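PDB 6MPR: malonate decarboxylase subunit alpha from Acinetobacter baumannii ATCC 17978, which probably serves as the carrier-protein transferase of the decarboxylase complex, exchanging acetyl for malonyl on its acyl carrier protein so that the malonyl group can be decarboxylated. Local coordinates for residues M92-S96 with L146-L150; G193-V199 with V219-A225; V434-Q438 with V500-T504. All blocks are in the same frame, centred on the assembly; numbering follows the deposited sequence. Where two conformers were deposited one is given.

Interaction 1 (M92-S96 with L146-L150)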
ATOM      1  N   MET A  92     -22.160   6.921   0.107  1.00  9.83           N
ATOM      2  CA  MET A  92     -21.033   7.817   0.329  1.00 11.27           C
ATOM      3  C   MET A  92     -19.791   7.016   0.659  1.00  9.40           C
ATOM      4  O   MET A  92     -19.840   6.041   1.422  1.00 11.76           O
ATOM      5  CB  MET A  92     -21.326   8.806   1.459  1.00 12.19           C
ATOM      6  CG  MET A  92     -22.599   9.617   1.238  1.00 18.04           C
ATOM      7  SD  MET A  92     -22.657  10.485  -0.355  1.00 13.30           S
ATOM      8  CE  MET A  92     -21.215  11.554  -0.186  1.00 15.07           C
ATOM      9  N   ILE A  93     -18.673   7.442   0.078  1.00  9.05           N
ATOM     10  CA  ILE A  93     -17.364   6.848   0.309  1.00 12.58           C
ATOM     11  C   ILE A  93     -16.472   7.975   0.794  1.00 13.18           C
ATOM     12  O   ILE A  93     -16.135   8.883   0.022  1.00 11.65           O
ATOM     13  CB  ILE A  93     -16.797   6.178  -0.948  1.00 13.46           C
ATOM     14  CG1 ILE A  93     -17.741   5.073  -1.414  1.00 13.46           C
ATOM     15  CG2 ILE A  93     -15.418   5.574  -0.659  1.00 11.27           C
ATOM     16  CD1 ILE A  93     -17.495   4.588  -2.833  1.00 18.53           C
ATOM     17  N   MET A  94     -16.102   7.933   2.082  1.00  9.55           N
ATOM     18  CA  MET A  94     -15.417   9.082   2.652  1.00 10.58           C
ATOM     19  C   MET A  94     -14.238   8.642   3.504  1.00 11.14           C
ATOM     20  O   MET A  94     -14.431   7.916   4.483  1.00 10.20           O
ATOM     21  CB  MET A  94     -16.385   9.911   3.488  1.00 12.73           C
ATOM     22  CG  MET A  94     -17.607  10.408   2.690  1.00 14.01           C
ATOM     23  SD  MET A  94     -18.667  11.474   3.669  1.00 17.61           S
ATOM     24  CE  MET A  94     -17.603  12.903   3.771  1.00 16.90           C
ATOM     25  N   PRO A  95     -13.013   9.062   3.177  1.00 11.53           N
ATOM     26  CA  PRO A  95     -11.884   8.725   4.055  1.00 10.78           C
ATOM     27  C   PRO A  95     -12.096   9.222   5.473  1.00  8.73           C
ATOM     28  O   PRO A  95     -11.795   8.510   6.431  1.00 11.17           O
ATOM     29  CB  PRO A  95     -10.693   9.413   3.368  1.00 11.09           C
ATOM     30  CG  PRO A  95     -11.102   9.454   1.902  1.00 11.48           C
ATOM     31  CD  PRO A  95     -12.585   9.725   1.931  1.00  8.59           C
ATOM     32  N   SER A  96     -12.642  10.427   5.623  1.00  9.07           N
ATOM     33  CA  SER A  96     -12.841  11.031   6.936  1.00 13.05           C
ATOM     34  C   SER A  96     -14.210  11.698   6.968  1.00 14.38           C
ATOM     35  O   SER A  96     -14.540  12.467   6.060  1.00 17.47           O
ATOM     36  CB  SER A  96     -11.731  12.050   7.236  1.00 16.73           C
ATOM     37  OG  SER A  96     -11.698  12.372   8.618  1.00 20.07           O
ATOM     38  N   LEU A 146      -9.336   1.640   2.082  1.00  8.53           N
ATOM     39  CA  LEU A 146     -10.494   2.221   1.413  1.00  7.54           C
ATOM     40  C   LEU A 146     -10.125   2.671  -0.000  1.00 10.15           C
ATOM     41  O   LEU A 146     -10.879   2.417  -0.947  1.00  8.92           O
ATOM     42  CB  LEU A 146     -11.062   3.384   2.246  1.00  7.50           C
ATOM     43  CG  LEU A 146     -12.338   4.057   1.723  1.00  8.01           C
ATOM     44  CD1 LEU A 146     -13.494   3.081   1.718  1.00 10.32           C
ATOM     45  CD2 LEU A 146     -12.706   5.277   2.555  1.00 12.20           C
ATOM     46  N   TYR A 147      -8.962   3.323  -0.176  1.00  7.14           N
ATOM     47  CA  TYR A 147      -8.571   3.715  -1.536  1.00  7.00           C
ATOM     48  C   TYR A 147      -8.499   2.503  -2.455  1.00 10.58           C
ATOM     49  O   TYR A 147      -8.824   2.591  -3.647  1.00 11.39           O
ATOM     50  CB  TYR A 147      -7.202   4.407  -1.579  1.00 12.05           C
ATOM     51  CG  TYR A 147      -6.955   5.549  -0.625  1.00 11.77           C
ATOM     52  CD1 TYR A 147      -7.994   6.317  -0.129  1.00 11.24           C
ATOM     53  CD2 TYR A 147      -5.641   5.866  -0.231  1.00  8.42           C
ATOM     54  CE1 TYR A 147      -7.754   7.344   0.762  1.00  7.85           C
ATOM     55  CE2 TYR A 147      -5.391   6.888   0.661  1.00 12.51           C
ATOM     56  CZ  TYR A 147      -6.450   7.625   1.152  1.00 13.06           C
ATOM     57  OH  TYR A 147      -6.228   8.656   2.028  1.00 13.40           O
ATOM     58  N   SER A 148      -8.016   1.378  -1.931  1.00 10.06           N
ATOM     59  CA  SER A 148      -7.794   0.206  -2.770  0.52  9.14           C
ATOM     60  C   SER A 148      -9.100  -0.380  -3.285  1.00  8.58           C
ATOM     61  O   SER A 148      -9.116  -0.966  -4.368  1.00  8.25           O
ATOM     62  CB  SER A 148      -7.007  -0.853  -1.999  0.52  8.61           C
ATOM     63  OG  SER A 148      -7.861  -1.570  -1.123  0.52 10.02           O
ATOM     64  N   ARG A 149     -10.190  -0.237  -2.532  1.00  8.47           N
ATOM     65  CA  ARG A 149     -11.467  -0.774  -2.980  1.00 10.03           C
ATOM     66  C   ARG A 149     -12.044   0.003  -4.148  1.00  9.15           C
ATOM     67  O   ARG A 149     -12.937  -0.516  -4.833  1.00  8.73           O
ATOM     68  CB  ARG A 149     -12.458  -0.786  -1.816  1.00  8.45           C
ATOM     69  CG  ARG A 149     -12.028  -1.740  -0.717  1.00  8.64           C
ATOM     70  CD  ARG A 149     -13.122  -1.934   0.305  1.00  8.94           C
ATOM     71  NE  ARG A 149     -14.237  -2.705  -0.241  1.00 10.18           N
ATOM     72  CZ  ARG A 149     -15.390  -2.895   0.396  1.00 17.61           C
ATOM     73  NH1 ARG A 149     -15.608  -2.330   1.575  1.00 10.87           N
ATOM     74  NH2 ARG A 149     -16.348  -3.620  -0.163  1.00 14.64           N
ATOM     75  N   LEU A 150     -11.541   1.218  -4.403  1.00  7.93           N
ATOM     76  CA  LEU A 150     -12.023   2.040  -5.509  1.00  9.42           C
ATOM     77  C   LEU A 150     -11.711   1.459  -6.889  1.00  9.72           C
ATOM     78  O   LEU A 150     -12.256   1.966  -7.878  1.00  8.94           O
ATOM     79  CB  LEU A 150     -11.435   3.458  -5.406  1.00  9.46           C
ATOM     80  CG  LEU A 150     -11.692   4.213  -4.097  1.00 10.26           C
ATOM     81  CD1 LEU A 150     -11.041   5.595  -4.175  1.00 10.64           C
ATOM     82  CD2 LEU A 150     -13.176   4.341  -3.801  1.00  7.74           C
TER
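Leu146 puts its two methyls to separate use against the strand end. Leu146 CD1 packs on Ile93 CG2 at 3.9 Å, while Leu146 CD2 lies over the peptide that joins Met94 to Pro95, coming within 3.7 Å of Met94 O. With CG of Leu146 anti to the backbone N (chi1 -177°), the side chain is carried from the helix toward the strand. Ile93 answers with its short branch: CG2 touches both Leu146 CD1 and Leu150 CD2, the latter 4.1 Å away, which reach it from directions roughly at right angles, and the Ile93 and Leu150 side chains run alongside each other with reversed directions. This is helix-on-sheet packing in a Rossmann-like parallel alpha/beta layer, where helix 143-149, following the edge strand 136-140, covers strand 90-94. Ile93 also touches Val63 on the neighbouring strand 61-64, whereas Met94 points away from the helix and meets His102 of helix 100-107. At Pro95 the chain turns a corner out of the strand. The Pro95 ring packs by CG, 4.1 Å from Tyr147 CE1, at the edge of the aromatic ring and near its plane, with the two side chains at about a right angle. The hydroxyl of Tyr147 is hydrogen-bonded to Asp180, just ahead of helix 181-189, and the Ala183 and Leu184 side chains of that helix touch the tyrosine too.

Interaction 2 (G193-V199 with V219-A225)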
ATOM      1  N   GLY A 193     -16.373   7.639 -14.416  1.00 12.22           N
ATOM      2  CA  GLY A 193     -16.954   8.378 -13.319  1.00 11.86           C
ATOM      3  C   GLY A 193     -16.916   9.865 -13.619  1.00 11.59           C
ATOM      4  O   GLY A 193     -16.364  10.305 -14.629  1.00 11.61           O
ATOM      5  N   ILE A 194     -17.527  10.655 -12.743  1.00 10.33           N
ATOM      6  CA  ILE A 194     -17.585  12.106 -12.926  1.00 12.82           C
ATOM      7  C   ILE A 194     -16.841  12.782 -11.776  1.00 16.81           C
ATOM      8  O   ILE A 194     -17.141  12.536 -10.599  1.00 14.65           O
ATOM      9  CB  ILE A 194     -19.039  12.592 -13.042  1.00  9.84           C
ATOM     10  CG1 ILE A 194     -19.684  11.928 -14.271  1.00 14.57           C
ATOM     11  CG2 ILE A 194     -19.081  14.117 -13.117  1.00 12.90           C
ATOM     12  CD1 ILE A 194     -21.088  12.342 -14.533  1.00 18.11           C
ATOM     13  N   VAL A 195     -15.858  13.616 -12.118  1.00 13.62           N
ATOM     14  CA  VAL A 195     -14.945  14.225 -11.149  1.00 10.15           C
ATOM     15  C   VAL A 195     -15.231  15.721 -11.145  1.00 13.75           C
ATOM     16  O   VAL A 195     -15.115  16.385 -12.182  1.00 11.98           O
ATOM     17  CB  VAL A 195     -13.478  13.924 -11.498  1.00 10.35           C
ATOM     18  CG1 VAL A 195     -12.481  14.660 -10.574  1.00 10.10           C
ATOM     19  CG2 VAL A 195     -13.207  12.391 -11.448  1.00 11.60           C
ATOM     20  N   ILE A 196     -15.622  16.246  -9.987  1.00 10.38           N
ATOM     21  CA  ILE A 196     -15.877  17.670  -9.801  1.00  9.17           C
ATOM     22  C   ILE A 196     -14.936  18.172  -8.722  1.00 14.47           C
ATOM     23  O   ILE A 196     -14.912  17.620  -7.620  1.00 11.97           O
ATOM     24  CB  ILE A 196     -17.336  17.943  -9.401  1.00 13.62           C
ATOM     25  CG1 ILE A 196     -18.293  17.374 -10.451  1.00 17.94           C
ATOM     26  CG2 ILE A 196     -17.555  19.446  -9.199  1.00 13.11           C
ATOM     27  CD1 ILE A 196     -19.661  17.124  -9.920  1.00 16.69           C
ATOM     28  N   VAL A 197     -14.185  19.229  -9.022  1.00 13.45           N
ATOM     29  CA  VAL A 197     -13.201  19.781  -8.089  1.00 12.65           C
ATOM     30  C   VAL A 197     -13.582  21.226  -7.770  1.00 13.43           C
ATOM     31  O   VAL A 197     -13.615  22.083  -8.662  1.00 11.95           O
ATOM     32  CB  VAL A 197     -11.770  19.704  -8.651  1.00  9.90           C
ATOM     33  CG1 VAL A 197     -10.747  20.109  -7.585  1.00 12.59           C
ATOM     34  CG2 VAL A 197     -11.471  18.289  -9.163  1.00 12.22           C
ATOM     35  N   GLN A 198     -13.839  21.510  -6.497  1.00  9.60           N
ATOM     36  CA  GLN A 198     -13.931  22.904  -6.081  1.00  9.74           C
ATOM     37  C   GLN A 198     -12.526  23.480  -5.899  1.00  9.69           C
ATOM     38  O   GLN A 198     -11.621  22.801  -5.400  1.00 11.16           O
ATOM     39  CB  GLN A 198     -14.745  23.034  -4.790  1.00 11.45           C
ATOM     40  CG  GLN A 198     -14.091  22.379  -3.557  1.00 10.88           C
ATOM     41  CD  GLN A 198     -14.662  22.919  -2.273  1.00 10.78           C
ATOM     42  OE1 GLN A 198     -15.705  22.461  -1.806  1.00 11.39           O
ATOM     43  NE2 GLN A 198     -13.984  23.910  -1.690  1.00 13.44           N
ATOM     44  N   VAL A 199     -12.332  24.730  -6.332  1.00 11.57           N
ATOM     45  CA  VAL A 199     -11.040  25.391  -6.167  1.00 10.22           C
ATOM     46  C   VAL A 199     -11.218  26.748  -5.508  1.00 14.43           C
ATOM     47  O   VAL A 199     -12.257  27.404  -5.649  1.00 13.02           O
ATOM     48  CB  VAL A 199     -10.262  25.549  -7.500  1.00 10.35           C
ATOM     49  CG1 VAL A 199      -9.870  24.176  -8.047  1.00 14.81           C
ATOM     50  CG2 VAL A 199     -11.069  26.348  -8.530  1.00 14.74           C
ATOM     51  N   VAL A 219     -10.366  15.409 -14.885  1.00 11.07           N
ATOM     52  CA  VAL A 219     -11.352  16.272 -14.247  1.00 13.63           C
ATOM     53  C   VAL A 219     -12.475  16.552 -15.242  1.00 16.05           C
ATOM     54  O   VAL A 219     -12.213  16.900 -16.397  1.00 15.19           O
ATOM     55  CB  VAL A 219     -10.692  17.582 -13.772  1.00 13.61           C
ATOM     56  CG1 VAL A 219     -11.736  18.551 -13.207  1.00 16.35           C
ATOM     57  CG2 VAL A 219      -9.590  17.291 -12.736  1.00 13.34           C
ATOM     58  N   ASP A 220     -13.723  16.431 -14.795  1.00 11.69           N
ATOM     59  CA  ASP A 220     -14.811  16.827 -15.689  1.00 11.58           C
ATOM     60  C   ASP A 220     -15.269  18.265 -15.469  1.00 16.36           C
ATOM     61  O   ASP A 220     -15.553  18.977 -16.444  1.00 15.02           O
ATOM     62  CB  ASP A 220     -15.976  15.850 -15.538  1.00 14.57           C
ATOM     63  CG  ASP A 220     -15.563  14.453 -15.886  1.00 17.07           C
ATOM     64  OD1 ASP A 220     -15.241  14.208 -17.074  1.00 18.55           O
ATOM     65  OD2 ASP A 220     -15.490  13.616 -14.960  1.00 14.56           O
ATOM     66  N   TYR A 221     -15.321  18.728 -14.219  1.00 14.03           N
ATOM     67  CA  TYR A 221     -15.751  20.092 -13.948  1.00 18.05           C
ATOM     68  C   TYR A 221     -14.987  20.677 -12.774  1.00 12.37           C
ATOM     69  O   TYR A 221     -14.575  19.956 -11.860  1.00 14.18           O
ATOM     70  CB  TYR A 221     -17.238  20.178 -13.621  1.00 10.77           C
ATOM     71  CG  TYR A 221     -18.143  19.770 -14.752  1.00 12.59           C
ATOM     72  CD1 TYR A 221     -18.481  20.663 -15.766  1.00 11.71           C
ATOM     73  CD2 TYR A 221     -18.658  18.492 -14.794  1.00 18.43           C
ATOM     74  CE1 TYR A 221     -19.328  20.269 -16.817  1.00 13.39           C
ATOM     75  CE2 TYR A 221     -19.491  18.092 -15.817  1.00 18.77           C
ATOM     76  CZ  TYR A 221     -19.820  18.977 -16.827  1.00 18.85           C
ATOM     77  OH  TYR A 221     -20.665  18.543 -17.825  1.00 17.60           O
ATOM     78  N   VAL A 222     -14.829  22.005 -12.798  1.00 12.65           N
ATOM     79  CA  VAL A 222     -14.321  22.743 -11.651  1.00 12.23           C
ATOM     80  C   VAL A 222     -15.357  23.800 -11.277  1.00 13.03           C
ATOM     81  O   VAL A 222     -16.179  24.212 -12.097  1.00 15.80           O
ATOM     82  CB  VAL A 222     -12.940  23.396 -11.908  1.00 14.63           C
ATOM     83  CG1 VAL A 222     -11.904  22.343 -12.294  1.00 12.14           C
ATOM     84  CG2 VAL A 222     -13.043  24.490 -12.971  1.00 11.28           C
ATOM     85  N   VAL A 223     -15.326  24.215 -10.011  1.00 13.76           N
ATOM     86  CA  VAL A 223     -16.189  25.285  -9.519  1.00 13.54           C
ATOM     87  C   VAL A 223     -15.392  26.085  -8.500  1.00 12.69           C
ATOM     88  O   VAL A 223     -14.691  25.507  -7.669  1.00 13.86           O
ATOM     89  CB  VAL A 223     -17.496  24.734  -8.905  1.00 12.12           C
ATOM     90  CG1 VAL A 223     -17.212  23.866  -7.658  1.00 11.57           C
ATOM     91  CG2 VAL A 223     -18.443  25.870  -8.548  1.00 12.94           C
ATOM     92  N   VAL A 224     -15.464  27.413  -8.589  1.00 12.04           N
ATOM     93  CA  VAL A 224     -14.844  28.273  -7.587  1.00 15.93           C
ATOM     94  C   VAL A 224     -15.700  28.228  -6.327  1.00 13.74           C
ATOM     95  O   VAL A 224     -16.902  28.518  -6.368  1.00 15.56           O
ATOM     96  CB  VAL A 224     -14.694  29.709  -8.113  1.00 16.39           C
ATOM     97  CG1 VAL A 224     -14.093  30.621  -7.035  1.00 16.38           C
ATOM     98  CG2 VAL A 224     -13.830  29.727  -9.352  1.00 13.42           C
ATOM     99  N   ALA A 225     -15.092  27.851  -5.203  1.00 13.45           N
ATOM    100  CA  ALA A 225     -15.851  27.724  -3.966  1.00 11.92           C
ATOM    101  C   ALA A 225     -16.307  29.096  -3.478  1.00 15.26           C
ATOM    102  O   ALA A 225     -15.693  30.121  -3.788  1.00 18.67           O
ATOM    103  CB  ALA A 225     -15.008  27.044  -2.890  1.00 14.39           C
TER
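The carboxylate of Asp220 and the carbonyl of Val195 open the pairing of these two strands. Asp220 OD2 takes the N-H of Val195 at 2.9 Å, nearly straight (160° at the hydrogen), on the lone pair turned away from OD1. In return Val195 O is gripped twice: Asp220 N, 3.0 Å away, comes in on a lone pair in the carbonyl plane, and Tyr221 N, at 3.1 Å, almost along the C=O axis. The helix-like backbone of Asp220 turns successive N-H groups to one acceptor. From Tyr221 on, regular parallel pairing takes over. Val197 N bonds to Tyr221 O and Val223 N to Val197 O; Val199 N then bonds to Val223 O at 2.8 Å, and Ala225 N to Val199 O closes the ladder. Strands 194-199 and 221-224 thus lie side by side in the parallel sheet of a Rossmann-like alpha/beta domain, their axes inclined by 24°, and the 19 residues linking the segments contain no helix. Ile196, Gln198, Tyr221 and Val223 share one face, where Gln198 CB meets Val223 CG1 at 3.9 Å and Gln198 NE2 lies 3.5 Å from Ala225 CB. On the other face Val197 CG2 packs against both methyls of Val219, the nearer, CG1, at 4.1 Å. Helices 22-34, 48-55 and 73-79 cover the face of Tyr221 and Ile196, and Asn35 binds the tyrosine hydroxyl while Leu75 N holds Gln198 OE1. Asp220 OD1 forms salt bridges to Lys27, which also bonds Gly193 O, and to Arg342 of the second subunit.

Interaction 3 (V434-Q438 with V500-T504)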
ATOM      1  N   VAL A 434       0.618   4.699  26.146  1.00 13.48           N
ATOM      2  CA  VAL A 434      -0.670   5.058  26.717  0.53 16.84           C
ATOM      3  C   VAL A 434      -0.513   5.200  28.234  1.00 17.84           C
ATOM      4  O   VAL A 434       0.178   4.392  28.864  1.00 14.88           O
ATOM      5  CB  VAL A 434      -1.679   3.966  26.268  0.53 16.39           C
ATOM      6  CG1 VAL A 434      -2.012   2.995  27.365  0.53 17.24           C
ATOM      7  CG2 VAL A 434      -2.901   4.582  25.549  0.53 21.32           C
ATOM      8  N   GLU A 435      -1.132   6.226  28.818  1.00 17.07           N
ATOM      9  CA  GLU A 435      -1.179   6.294  30.271  1.00 18.81           C
ATOM     10  C   GLU A 435      -2.228   5.312  30.792  1.00 18.98           C
ATOM     11  O   GLU A 435      -3.144   4.899  30.073  1.00 16.60           O
ATOM     12  CB  GLU A 435      -1.485   7.712  30.769  1.00 22.95           C
ATOM     13  CG  GLU A 435      -0.493   8.776  30.308  1.00 21.39           C
ATOM     14  CD  GLU A 435      -0.988  10.193  30.544  1.00 33.66           C
ATOM     15  OE1 GLU A 435      -1.262  10.549  31.712  1.00 35.09           O
ATOM     16  OE2 GLU A 435      -1.115  10.943  29.551  1.00 38.00           O
ATOM     17  N   THR A 436      -2.070   4.911  32.052  1.00 18.69           N
ATOM     18  CA  THR A 436      -2.941   3.859  32.572  1.00 22.61           C
ATOM     19  C   THR A 436      -4.376   4.340  32.755  1.00 15.65           C
ATOM     20  O   THR A 436      -5.309   3.533  32.686  1.00 18.27           O
ATOM     21  CB  THR A 436      -2.371   3.291  33.875  1.00 17.03           C
ATOM     22  OG1 THR A 436      -2.219   4.330  34.858  1.00 17.43           O
ATOM     23  CG2 THR A 436      -1.022   2.643  33.582  1.00 16.27           C
ATOM     24  N   PHE A 437      -4.584   5.637  32.948  1.00 19.36           N
ATOM     25  CA  PHE A 437      -5.923   6.205  32.977  1.00 20.68           C
ATOM     26  C   PHE A 437      -6.023   7.335  31.969  1.00 26.61           C
ATOM     27  O   PHE A 437      -5.062   8.079  31.757  1.00 23.87           O
ATOM     28  CB  PHE A 437      -6.306   6.712  34.371  1.00 17.48           C
ATOM     29  CG  PHE A 437      -6.633   5.614  35.331  1.00 20.57           C
ATOM     30  CD1 PHE A 437      -5.616   4.893  35.947  1.00 19.89           C
ATOM     31  CD2 PHE A 437      -7.949   5.289  35.609  1.00 19.88           C
ATOM     32  CE1 PHE A 437      -5.912   3.882  36.830  1.00 21.44           C
ATOM     33  CE2 PHE A 437      -8.253   4.274  36.487  1.00 25.37           C
ATOM     34  CZ  PHE A 437      -7.241   3.568  37.100  1.00 24.83           C
ATOM     35  N   GLN A 438      -7.198   7.432  31.352  1.00 26.07           N
ATOM     36  CA  GLN A 438      -7.462   8.403  30.307  0.59 27.80           C
ATOM     37  C   GLN A 438      -7.851   9.751  30.904  1.00 36.77           C
ATOM     38  O   GLN A 438      -8.079   9.893  32.108  1.00 40.28           O
ATOM     39  CB  GLN A 438      -8.570   7.896  29.386  0.59 27.96           C
ATOM     40  CG  GLN A 438      -8.116   6.806  28.441  0.59 27.63           C
ATOM     41  CD  GLN A 438      -6.981   7.270  27.549  0.59 26.65           C
ATOM     42  OE1 GLN A 438      -7.011   8.380  27.020  0.59 36.45           O
ATOM     43  NE2 GLN A 438      -5.969   6.428  27.389  0.59 18.82           N
ATOM     44  N   VAL A 500       2.682  -3.229  33.914  1.00 17.14           N
ATOM     45  CA  VAL A 500       2.773  -1.809  33.594  1.00 19.02           C
ATOM     46  C   VAL A 500       1.393  -1.153  33.550  1.00 19.75           C
ATOM     47  O   VAL A 500       1.254  -0.053  33.046  1.00 18.06           O
ATOM     48  CB  VAL A 500       3.546  -1.569  32.282  1.00 15.65           C
ATOM     49  CG1 VAL A 500       4.933  -2.188  32.363  1.00 15.03           C
ATOM     50  CG2 VAL A 500       2.779  -2.126  31.078  1.00 16.79           C
ATOM     51  N   ALA A 501       0.372  -1.787  34.119  1.00 20.09           N
ATOM     52  CA  ALA A 501      -0.980  -1.264  34.020  1.00 16.05           C
ATOM     53  C   ALA A 501      -1.431  -0.478  35.253  1.00 18.28           C
ATOM     54  O   ALA A 501      -2.608  -0.121  35.341  1.00 20.35           O
ATOM     55  CB  ALA A 501      -1.957  -2.404  33.725  1.00 20.23           C
ATOM     56  N   GLY A 502      -0.531  -0.183  36.190  1.00 22.20           N
ATOM     57  CA  GLY A 502      -0.887   0.697  37.294  1.00 21.51           C
ATOM     58  C   GLY A 502      -1.980   0.116  38.179  1.00 20.55           C
ATOM     59  O   GLY A 502      -1.985  -1.078  38.490  1.00 22.08           O
ATOM     60  N   VAL A 503      -2.913   0.965  38.606  1.00 26.66           N
ATOM     61  CA  VAL A 503      -3.982   0.525  39.503  1.00 25.36           C
ATOM     62  C   VAL A 503      -5.313   0.368  38.763  1.00 23.68           C
ATOM     63  O   VAL A 503      -6.373   0.378  39.395  1.00 27.18           O
ATOM     64  CB  VAL A 503      -4.126   1.443  40.731  1.00 20.40           C
ATOM     65  CG1 VAL A 503      -2.849   1.437  41.561  1.00 24.12           C
ATOM     66  CG2 VAL A 503      -4.489   2.863  40.320  1.00 30.02           C
ATOM     67  N   THR A 504      -5.281   0.208  37.436  1.00 20.82           N
ATOM     68  CA  THR A 504      -6.443  -0.321  36.725  1.00 18.97           C
ATOM     69  C   THR A 504      -6.759  -1.728  37.240  1.00 22.92           C
ATOM     70  O   THR A 504      -6.004  -2.310  38.018  1.00 24.72           O
ATOM     71  CB  THR A 504      -6.186  -0.387  35.221  1.00 20.01           C
ATOM     72  OG1 THR A 504      -5.134  -1.327  34.961  1.00 21.36           O
ATOM     73  CG2 THR A 504      -5.793   0.973  34.672  1.00 17.85           C
TER
HETATM   74  O   HOH W   1      -2.500   3.834  37.649  1.00 23.57           O
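A type II' beta turn from Ala501 to Thr504, leading straight into helix 505-508, receives the loop that follows strand 429-433, with Thr436 and Phe437 making the approach. Gly502 supplies the positive phi (64°) that this turn requires. Thr504 is the N-cap of the helix: its OG1 donates to Ala501 O at 2.8 Å across the turn and caps Gly507 N, which probably fixes the rotation of the side chain. The methyl of the same residue then faces the other loop, since CG2 stands opposite the carbonyl carbon about CA-CB. Thr504 CG2 meets the backbone at Thr436 O, 3.3 Å away, and packs obliquely on the Phe437 ring, 3.6 Å from Phe437 CE1. Val503 CG2 brings a second methyl to Phe437 CE1, at 3.9 Å. Thr436 divides its branches. Thr436 CG2 lies against the peptide joining Ala501 to Gly502, 3.6 Å from Ala501 C, and equally near Val500 O, whereas OG1 is hydrogen-bonded to Glu478, next to strand 474-477. Thr477, on that strand, is hydrogen-bonded through its hydroxyl to Val500 O and also touches Thr436. One water bridges the two loops, lying in the plane of the Phe437 ring at its edge; it donates to Thr436 OG1 at 2.8 Å and accepts from Val503 N at 3.1 Å.

Overall arrangement
Interactions 1, 2 and 3 follow one another along the chain, each closing before the next opens. The first two belong to the same parallel sheet: interaction 1 packs a helix on its strand 90-94, interaction 2 pairs strands 194-199 and 221-224 nearer the edge at 42-43, and their centres lie about 18 Å apart. Both also touch the second subunit, so this sheet region takes part in the dimer. Interaction 3 lies across the chain's centre, about 35 Å from interaction 1 and about 48 Å from interaction 2 between centres, at loops beside the mixed sheet that holds strands 429-433 and 474-477. The contacts therefore lie on two different sheets, the parallel and the mixed.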